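Local coordinates for protein O-methyltransferase, putative (Bacillus cereus, PDB 3DUW) that probably transfers a methyl group from S-adenosylmethionine to an oxygen of its substrate, and binds the product S-adenosylhomocysteine, at residues Leu25-Gln30 with Ile103-Leu108; Trp152-Ser157 with Ala195-Val200; Arg189-Ile194 with Gly215-Val220. All coordinates share one frame; numbering follows the deposited sequence.

Interaction 1. Residues Leu25-Gln30 with Ile103-Leu108; sequences LEEVLQ and IERANL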
# COMPACT_ATOMS: atom_id res chain seq x y z
N LEU A 25 -11.91 1.08 -19.30
CA LEU A 25 -11.95 0.05 -18.27
C LEU A 25 -13.37 -0.47 -18.05
O LEU A 25 -13.55 -1.62 -17.68
CB LEU A 25 -11.36 0.58 -16.96
CG LEU A 25 -9.83 0.64 -16.98
CD1 LEU A 25 -9.31 1.18 -15.66
CD2 LEU A 25 -9.26 -0.76 -17.24
N GLU A 26 -14.36 0.38 -18.27
CA GLU A 26 -15.75 -0.04 -18.12
C GLU A 26 -16.03 -1.11 -19.17
O GLU A 26 -16.68 -2.11 -18.89
CB GLU A 26 -16.70 1.15 -18.32
CG GLU A 26 -16.85 2.05 -17.11
CD GLU A 26 -17.80 3.20 -17.35
OE1 GLU A 26 -18.89 2.97 -17.93
OE2 GLU A 26 -17.46 4.34 -16.97
N GLU A 27 -15.55 -0.88 -20.39
CA GLU A 27 -15.74 -1.84 -21.47
C GLU A 27 -15.07 -3.16 -21.12
O GLU A 27 -15.63 -4.23 -21.34
CB GLU A 27 -15.14 -1.34 -22.78
CG GLU A 27 -15.86 -0.20 -23.45
CD GLU A 27 -15.21 0.18 -24.77
OE1 GLU A 27 -13.99 0.46 -24.77
OE2 GLU A 27 -15.91 0.18 -25.80
N VAL A 28 -13.86 -3.07 -20.58
CA VAL A 28 -13.10 -4.26 -20.21
C VAL A 28 -13.92 -5.15 -19.27
O VAL A 28 -14.06 -6.35 -19.50
CB VAL A 28 -11.76 -3.88 -19.52
CG1 VAL A 28 -11.09 -5.12 -18.94
CG2 VAL A 28 -10.84 -3.22 -20.53
N LEU A 29 -14.47 -4.56 -18.21
CA LEU A 29 -15.26 -5.33 -17.26
C LEU A 29 -16.55 -5.86 -17.88
O LEU A 29 -16.99 -6.96 -17.56
CB LEU A 29 -15.56 -4.48 -16.02
CG LEU A 29 -14.33 -4.10 -15.18
CD1 LEU A 29 -14.72 -3.11 -14.10
CD2 LEU A 29 -13.71 -5.36 -14.58
N GLN A 30 -17.16 -5.09 -18.78
CA GLN A 30 -18.38 -5.52 -19.45
C GLN A 30 -18.10 -6.73 -20.35
O GLN A 30 -18.89 -7.67 -20.39
CB GLN A 30 -18.97 -4.39 -20.29
CG GLN A 30 -19.59 -3.27 -19.48
CD GLN A 30 -19.94 -2.06 -20.34
OE1 GLN A 30 -20.51 -1.08 -19.85
NE2 GLN A 30 -19.59 -2.13 -21.62
N ILE A 103 -6.53 -5.60 -23.62
CA ILE A 103 -5.27 -4.86 -23.59
C ILE A 103 -5.09 -4.09 -24.89
O ILE A 103 -4.61 -2.95 -24.89
CB ILE A 103 -4.09 -5.83 -23.35
CG1 ILE A 103 -4.16 -6.38 -21.93
CG2 ILE A 103 -2.76 -5.11 -23.58
CD1 ILE A 103 -3.18 -7.48 -21.63
N GLU A 104 -5.51 -4.69 -26.00
CA GLU A 104 -5.40 -4.04 -27.30
C GLU A 104 -6.36 -2.86 -27.38
O GLU A 104 -6.00 -1.80 -27.90
CB GLU A 104 -5.72 -5.04 -28.42
CG GLU A 104 -5.76 -4.43 -29.81
CD GLU A 104 -4.43 -3.82 -30.21
OE1 GLU A 104 -3.43 -4.56 -30.27
OE2 GLU A 104 -4.40 -2.59 -30.48
N ARG A 105 -7.57 -3.03 -26.87
CA ARG A 105 -8.56 -1.96 -26.90
C ARG A 105 -8.08 -0.78 -26.04
O ARG A 105 -8.47 0.36 -26.28
CB ARG A 105 -9.92 -2.46 -26.40
CG ARG A 105 -11.10 -1.74 -27.05
CD ARG A 105 -12.46 -2.31 -26.64
NE ARG A 105 -12.50 -3.77 -26.73
CZ ARG A 105 -12.32 -4.58 -25.69
NH1 ARG A 105 -12.09 -4.07 -24.48
NH2 ARG A 105 -12.35 -5.89 -25.85
N ALA A 106 -7.24 -1.08 -25.06
CA ALA A 106 -6.69 -0.05 -24.17
C ALA A 106 -5.40 0.52 -24.76
O ALA A 106 -4.74 1.35 -24.14
CB ALA A 106 -6.42 -0.64 -22.79
N ASN A 107 -5.06 0.07 -25.97
CA ASN A 107 -3.86 0.53 -26.67
C ASN A 107 -2.58 0.30 -25.87
O ASN A 107 -1.74 1.20 -25.77
CB ASN A 107 -3.98 2.01 -27.04
CG ASN A 107 -5.11 2.28 -28.01
OD1 ASN A 107 -5.18 1.67 -29.08
ND2 ASN A 107 -6.00 3.20 -27.65
N LEU A 108 -2.42 -0.90 -25.33
CA LEU A 108 -1.25 -1.23 -24.53
C LEU A 108 -0.55 -2.50 -24.99
O LEU A 108 0.37 -2.98 -24.33
CB LEU A 108 -1.65 -1.37 -23.06
CG LEU A 108 -2.08 -0.08 -22.36
CD1 LEU A 108 -2.81 -0.41 -21.07
CD2 LEU A 108 -0.86 0.80 -22.09
O HOH W 1 -12.01 -1.31 -23.68
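Helix 23-34, which packs on helix 71-77 through Leu25 and Leu29, meets Arg105 in the last turn of helix 93-105 through Glu27 and Val28. Helix 93-105 ends here in a Schellman motif, with Asn107 at positive phi. The side chains of Glu27 and Arg105 cross obliquely. Glu27 is extended beyond CG and brings OE1 to 3.7 Å from Arg105 CD. The carboxylate and guanidinium planes stand 75° apart. Arg105 bends at chi3 (-48°), which turns the guanidinium back toward helix 23-34. Its NH1 lies 4.2 Å from Val28 CG2, and this methyl sits at the edge of the group, near its plane. The side chain of Val28 is about 7 Å from the bound S-adenosylhomocysteine. One water joins the charged ends. It donates to Glu27 OE1 at 2.9 Å and accepts from Arg105 NH1 at 2.9 Å, lying in the guanidinium plane. Arg105 NH1 also bonds to Asn102 OD1, one turn back in its own helix. Glu27 and Arg105 are linked through water and not by a direct salt bridge. Their opposite charges probably still attract, since Glu27 OE1 and Arg105 NE are 4.9 Å apart.

Interaction 2. Residues Trp152-Ser157 with Ala195-Val200; sequences WALKLS and AAEPRV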
# COMPACT_ATOMS: atom_id res chain seq x y z
N TRP A 152 9.80 -18.59 -7.61
CA TRP A 152 10.12 -18.14 -8.96
C TRP A 152 10.30 -16.62 -8.98
O TRP A 152 11.17 -16.10 -9.68
CB TRP A 152 9.02 -18.54 -9.94
CG TRP A 152 9.25 -19.86 -10.58
CD1 TRP A 152 8.52 -21.00 -10.42
CD2 TRP A 152 10.31 -20.20 -11.49
NE1 TRP A 152 9.05 -22.02 -11.16
CE2 TRP A 152 10.15 -21.56 -11.83
CE3 TRP A 152 11.38 -19.48 -12.04
CZ2 TRP A 152 11.02 -22.22 -12.71
CZ3 TRP A 152 12.24 -20.14 -12.92
CH2 TRP A 152 12.06 -21.49 -13.24
N ALA A 153 9.47 -15.92 -8.21
CA ALA A 153 9.56 -14.47 -8.15
C ALA A 153 10.94 -14.06 -7.65
O ALA A 153 11.59 -13.18 -8.22
CB ALA A 153 8.49 -13.91 -7.23
N LEU A 154 11.40 -14.72 -6.59
CA LEU A 154 12.70 -14.43 -6.02
C LEU A 154 13.79 -14.72 -7.04
O LEU A 154 14.74 -13.95 -7.21
CB LEU A 154 12.93 -15.31 -4.78
CG LEU A 154 13.35 -14.63 -3.47
CD1 LEU A 154 13.88 -15.70 -2.52
CD2 LEU A 154 14.40 -13.57 -3.73
N LYS A 155 13.64 -15.84 -7.73
CA LYS A 155 14.60 -16.28 -8.74
C LYS A 155 14.71 -15.30 -9.91
O LYS A 155 15.80 -15.07 -10.44
CB LYS A 155 14.18 -17.66 -9.26
CG LYS A 155 15.23 -18.39 -10.08
CD LYS A 155 14.75 -19.81 -10.41
CE LYS A 155 15.85 -20.64 -11.05
NZ LYS A 155 15.41 -22.04 -11.31
N LEU A 156 13.59 -14.70 -10.29
CA LEU A 156 13.56 -13.76 -11.41
C LEU A 156 13.60 -12.30 -10.99
O LEU A 156 13.34 -11.41 -11.80
CB LEU A 156 12.31 -14.02 -12.26
CG LEU A 156 12.18 -15.45 -12.77
CD1 LEU A 156 10.86 -15.63 -13.50
CD2 LEU A 156 13.35 -15.78 -13.69
N SER A 157 13.94 -12.05 -9.73
CA SER A 157 13.99 -10.69 -9.20
C SER A 157 15.39 -10.08 -9.21
O SER A 157 16.35 -10.68 -9.69
CB SER A 157 13.46 -10.68 -7.77
OG SER A 157 14.36 -11.35 -6.89
N ALA A 195 8.92 -15.74 5.48
CA ALA A 195 9.60 -15.66 6.77
C ALA A 195 10.92 -16.44 6.74
O ALA A 195 11.88 -16.07 7.42
CB ALA A 195 8.70 -16.21 7.87
N ALA A 196 10.96 -17.51 5.95
CA ALA A 196 12.16 -18.34 5.85
C ALA A 196 13.20 -17.80 4.87
O ALA A 196 14.34 -18.28 4.84
CB ALA A 196 11.77 -19.76 5.46
N GLU A 197 12.83 -16.81 4.06
CA GLU A 197 13.75 -16.22 3.09
C GLU A 197 14.33 -14.91 3.62
O GLU A 197 13.65 -13.88 3.63
CB GLU A 197 13.04 -15.98 1.75
CG GLU A 197 12.66 -17.26 1.00
CD GLU A 197 13.80 -17.84 0.17
OE1 GLU A 197 14.97 -17.50 0.42
OE2 GLU A 197 13.51 -18.66 -0.73
N PRO A 198 15.59 -14.92 4.06
CA PRO A 198 16.24 -13.72 4.59
C PRO A 198 16.33 -12.56 3.60
O PRO A 198 16.44 -11.40 3.99
CB PRO A 198 17.62 -14.22 5.00
CG PRO A 198 17.38 -15.65 5.33
CD PRO A 198 16.48 -16.09 4.21
N ARG A 199 16.27 -12.88 2.31
CA ARG A 199 16.37 -11.85 1.29
C ARG A 199 15.06 -11.10 1.03
O ARG A 199 15.01 -10.21 0.18
CB ARG A 199 16.88 -12.47 -0.01
CG ARG A 199 16.08 -13.68 -0.46
CD ARG A 199 16.82 -14.49 -1.51
NE ARG A 199 17.17 -13.70 -2.68
CZ ARG A 199 17.54 -14.22 -3.85
NH1 ARG A 199 17.58 -15.53 -4.00
NH2 ARG A 199 17.84 -13.42 -4.86
N VAL A 200 14.01 -11.45 1.77
CA VAL A 200 12.71 -10.79 1.57
C VAL A 200 12.09 -10.30 2.88
O VAL A 200 11.98 -11.06 3.85
CB VAL A 200 11.71 -11.75 0.88
CG1 VAL A 200 10.37 -11.05 0.67
CG2 VAL A 200 12.27 -12.21 -0.45
O HOH W 2 17.39 -10.51 -6.39
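Leu154, in the last turn of helix 146-155, points its two methyl groups into the loop that follows helix 182-196. Arg199 reaches in from the opposite direction, and its guanidinium lies flat against one Leu154 methyl. Leu154 CD2 lies over one face of the Arg199 guanidinium, 3.0 Å above its plane and offset toward the rim. Leu154 CD1 rests against the aliphatic part of the arginine, nearest its CD. The distance from Leu154 CD2 to Arg199 NE is also 3.0 Å. This is too short for a relaxed contact. Leu154 chi1 (-128°) is also far from a staggered value, so the exact placing of its methyls is doubtful. Arg199 has CG between its backbone N and carbonyl carbon (chi1 53°), and its chain bends at chi3. Together these lay the guanidinium across the leucine.

Glu197 lies aslant to Leu154 and turns its carboxylate to the methyl CD1. Glu197 OE2 is also near Glu151 OE2, a pairing of like charges that may favour a proton on one of them. On the inner side, Val200 CG2 packs on Leu154 CG at 4.0 Å.

Just past the helix end, Ser157 N and OG both bond to Leu154 O from the same face of the carbonyl plane, OG at 2.6 Å. A water donates to Ser157 OG at 3.2 Å and weakly accepts from Arg199 NH2.

Glu197 to Val200 form a type I beta turn, which leads from helix 182-196 into strand 200-209. The contact packs the last turn of helix 146-155 on this turn, in the Rossmann-like fold of SAM-dependent methyltransferases.

Interaction 3. Residues Arg189-Ile194 with Gly215-Val220; sequences RFYELI and GFIMAV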
# COMPACT_ATOMS: atom_id res chain seq x y z
N ARG A 189 1.42 -21.27 3.42
CA ARG A 189 2.75 -21.75 3.02
C ARG A 189 3.57 -20.55 2.52
O ARG A 189 4.78 -20.48 2.72
CB ARG A 189 2.62 -22.78 1.88
CG ARG A 189 1.89 -24.07 2.21
CD ARG A 189 2.64 -24.89 3.25
NE ARG A 189 2.33 -24.44 4.61
CZ ARG A 189 1.15 -24.61 5.19
NH1 ARG A 189 0.17 -25.21 4.54
NH2 ARG A 189 0.95 -24.17 6.42
N PHE A 190 2.88 -19.64 1.84
CA PHE A 190 3.47 -18.42 1.28
C PHE A 190 4.03 -17.52 2.40
O PHE A 190 5.18 -17.10 2.34
CB PHE A 190 2.38 -17.71 0.47
CG PHE A 190 2.81 -16.44 -0.22
CD1 PHE A 190 3.97 -16.38 -0.99
CD2 PHE A 190 1.99 -15.32 -0.16
CE1 PHE A 190 4.29 -15.22 -1.70
CE2 PHE A 190 2.30 -14.16 -0.87
CZ PHE A 190 3.45 -14.10 -1.64
N TYR A 191 3.22 -17.25 3.42
CA TYR A 191 3.67 -16.43 4.55
C TYR A 191 4.91 -17.07 5.18
O TYR A 191 5.91 -16.41 5.45
CB TYR A 191 2.58 -16.33 5.63
CG TYR A 191 1.50 -15.30 5.39
CD1 TYR A 191 1.63 -14.00 5.87
CD2 TYR A 191 0.30 -15.64 4.76
CE1 TYR A 191 0.60 -13.06 5.73
CE2 TYR A 191 -0.73 -14.72 4.60
CZ TYR A 191 -0.57 -13.43 5.10
OH TYR A 191 -1.60 -12.52 4.98
N GLU A 192 4.83 -18.38 5.42
CA GLU A 192 5.93 -19.12 6.02
C GLU A 192 7.22 -19.06 5.21
O GLU A 192 8.30 -18.89 5.76
CB GLU A 192 5.51 -20.57 6.24
CG GLU A 192 4.44 -20.75 7.31
CD GLU A 192 3.71 -22.08 7.19
OE1 GLU A 192 4.18 -22.97 6.46
OE2 GLU A 192 2.65 -22.23 7.83
N LEU A 193 7.10 -19.20 3.89
CA LEU A 193 8.29 -19.16 3.04
C LEU A 193 8.93 -17.78 3.05
O LEU A 193 10.16 -17.66 3.03
CB LEU A 193 7.93 -19.57 1.62
CG LEU A 193 7.88 -21.08 1.44
CD1 LEU A 193 7.28 -21.42 0.10
CD2 LEU A 193 9.29 -21.65 1.57
N ILE A 194 8.11 -16.74 3.06
CA ILE A 194 8.62 -15.38 3.10
C ILE A 194 9.44 -15.22 4.38
O ILE A 194 10.54 -14.66 4.36
CB ILE A 194 7.47 -14.36 3.09
CG1 ILE A 194 6.77 -14.38 1.73
CG2 ILE A 194 8.01 -12.97 3.41
CD1 ILE A 194 5.49 -13.57 1.69
N GLY A 215 -7.12 -9.14 1.71
CA GLY A 215 -5.89 -8.44 2.04
C GLY A 215 -4.76 -8.79 1.10
O GLY A 215 -4.89 -9.67 0.25
N PHE A 216 -3.64 -8.11 1.27
CA PHE A 216 -2.49 -8.34 0.41
C PHE A 216 -1.16 -8.26 1.15
O PHE A 216 -1.04 -7.63 2.20
CB PHE A 216 -2.46 -7.32 -0.74
CG PHE A 216 -2.17 -5.91 -0.30
CD1 PHE A 216 -3.16 -5.12 0.28
CD2 PHE A 216 -0.89 -5.37 -0.47
CE1 PHE A 216 -2.88 -3.82 0.69
CE2 PHE A 216 -0.61 -4.07 -0.05
CZ PHE A 216 -1.61 -3.29 0.53
N ILE A 217 -0.17 -8.93 0.57
CA ILE A 217 1.18 -8.92 1.08
C ILE A 217 2.00 -8.01 0.17
O ILE A 217 1.81 -8.00 -1.05
CB ILE A 217 1.80 -10.34 1.06
CG1 ILE A 217 1.41 -11.10 2.33
CG2 ILE A 217 3.32 -10.26 0.91
CD1 ILE A 217 1.71 -12.59 2.28
N MSE A 218 2.87 -7.21 0.77
CA MSE A 218 3.78 -6.36 0.02
C MSE A 218 5.15 -6.71 0.56
O MSE A 218 5.41 -6.58 1.76
CB MSE A 218 3.48 -4.87 0.23
CG MSE A 218 4.43 -3.97 -0.58
SE MSE A 218 3.90 -2.11 -0.64
CE MSE A 218 4.72 -1.53 1.01
N ALA A 219 6.01 -7.19 -0.33
CA ALA A 219 7.36 -7.60 0.04
C ALA A 219 8.40 -6.92 -0.83
O ALA A 219 8.13 -6.55 -1.97
CB ALA A 219 7.48 -9.11 -0.09
N VAL A 220 9.59 -6.76 -0.27
CA VAL A 220 10.69 -6.15 -1.00
C VAL A 220 11.90 -7.06 -0.90
O VAL A 220 12.23 -7.55 0.18
CB VAL A 220 11.05 -4.76 -0.42
CG1 VAL A 220 12.24 -4.18 -1.17
CG2 VAL A 220 9.86 -3.82 -0.53
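Ile217 holds CG1 anti to its carbonyl carbon (chi1 -85°) and is nearly extended at chi2, which sends CD1 out from the strand toward helix 182-196. Tyr191 also has CG anti to its carbonyl carbon, and this carries its ring to the strand. Ile217 CD1 makes a CH-pi contact with that ring. The methyl is 3.7 Å from the ring centroid and 12° off the normal, so it sits over the centre of the face. Phe190 flanks the same methyl. Its CE2 is 3.6 Å from Ile217 CD1, and the two side chains run alongside one another, pointing opposite ways. Ile194 reaches Ile217 tip to tip, with 3.9 Å between the CD1 atoms. Ile194 CD1 also lies over the centre of one face of Phe190. One isoleucine methyl is thus gripped by three side chains of the helix, all buried.

Helix and strand run nearly parallel, at 21°, and the axes of the two segments come within 11.4 Å. Tyr191 OH bonds to Val168 O, which fixes the far end of the ring. Ala204 of strand 200-209 touches both Tyr191 and Ile217, while Phe150 of helix 146-155 touches Ile194. Tyr13 of the second subunit meets Tyr191 edge-to-face, and Leu18 of that subunit packs on Tyr191 and Ile194, so this helix layer on the sheet also forms part of the dimer interface.

Overall arrangement
Interactions 2 and 3 share helix 182-196 and lie on the same side of the chain's centre. They touch directly, with Val200 CG1 3.6 Å from Ala219 CB. Interaction 3 is the buried one and is wholly apolar across its segments, helix on sheet. Interaction 2 continues that layer to its rim, where the leucine meets charged side chains. Interaction 1 stands on the opposite side of the centre, about 18 Å from either at the nearest atoms. It joins two other helices, is only partly buried, and works through charge and water. The chemistry thus goes from apolar in the core, through mixed at the rim, to polar and water-bridged on the far side.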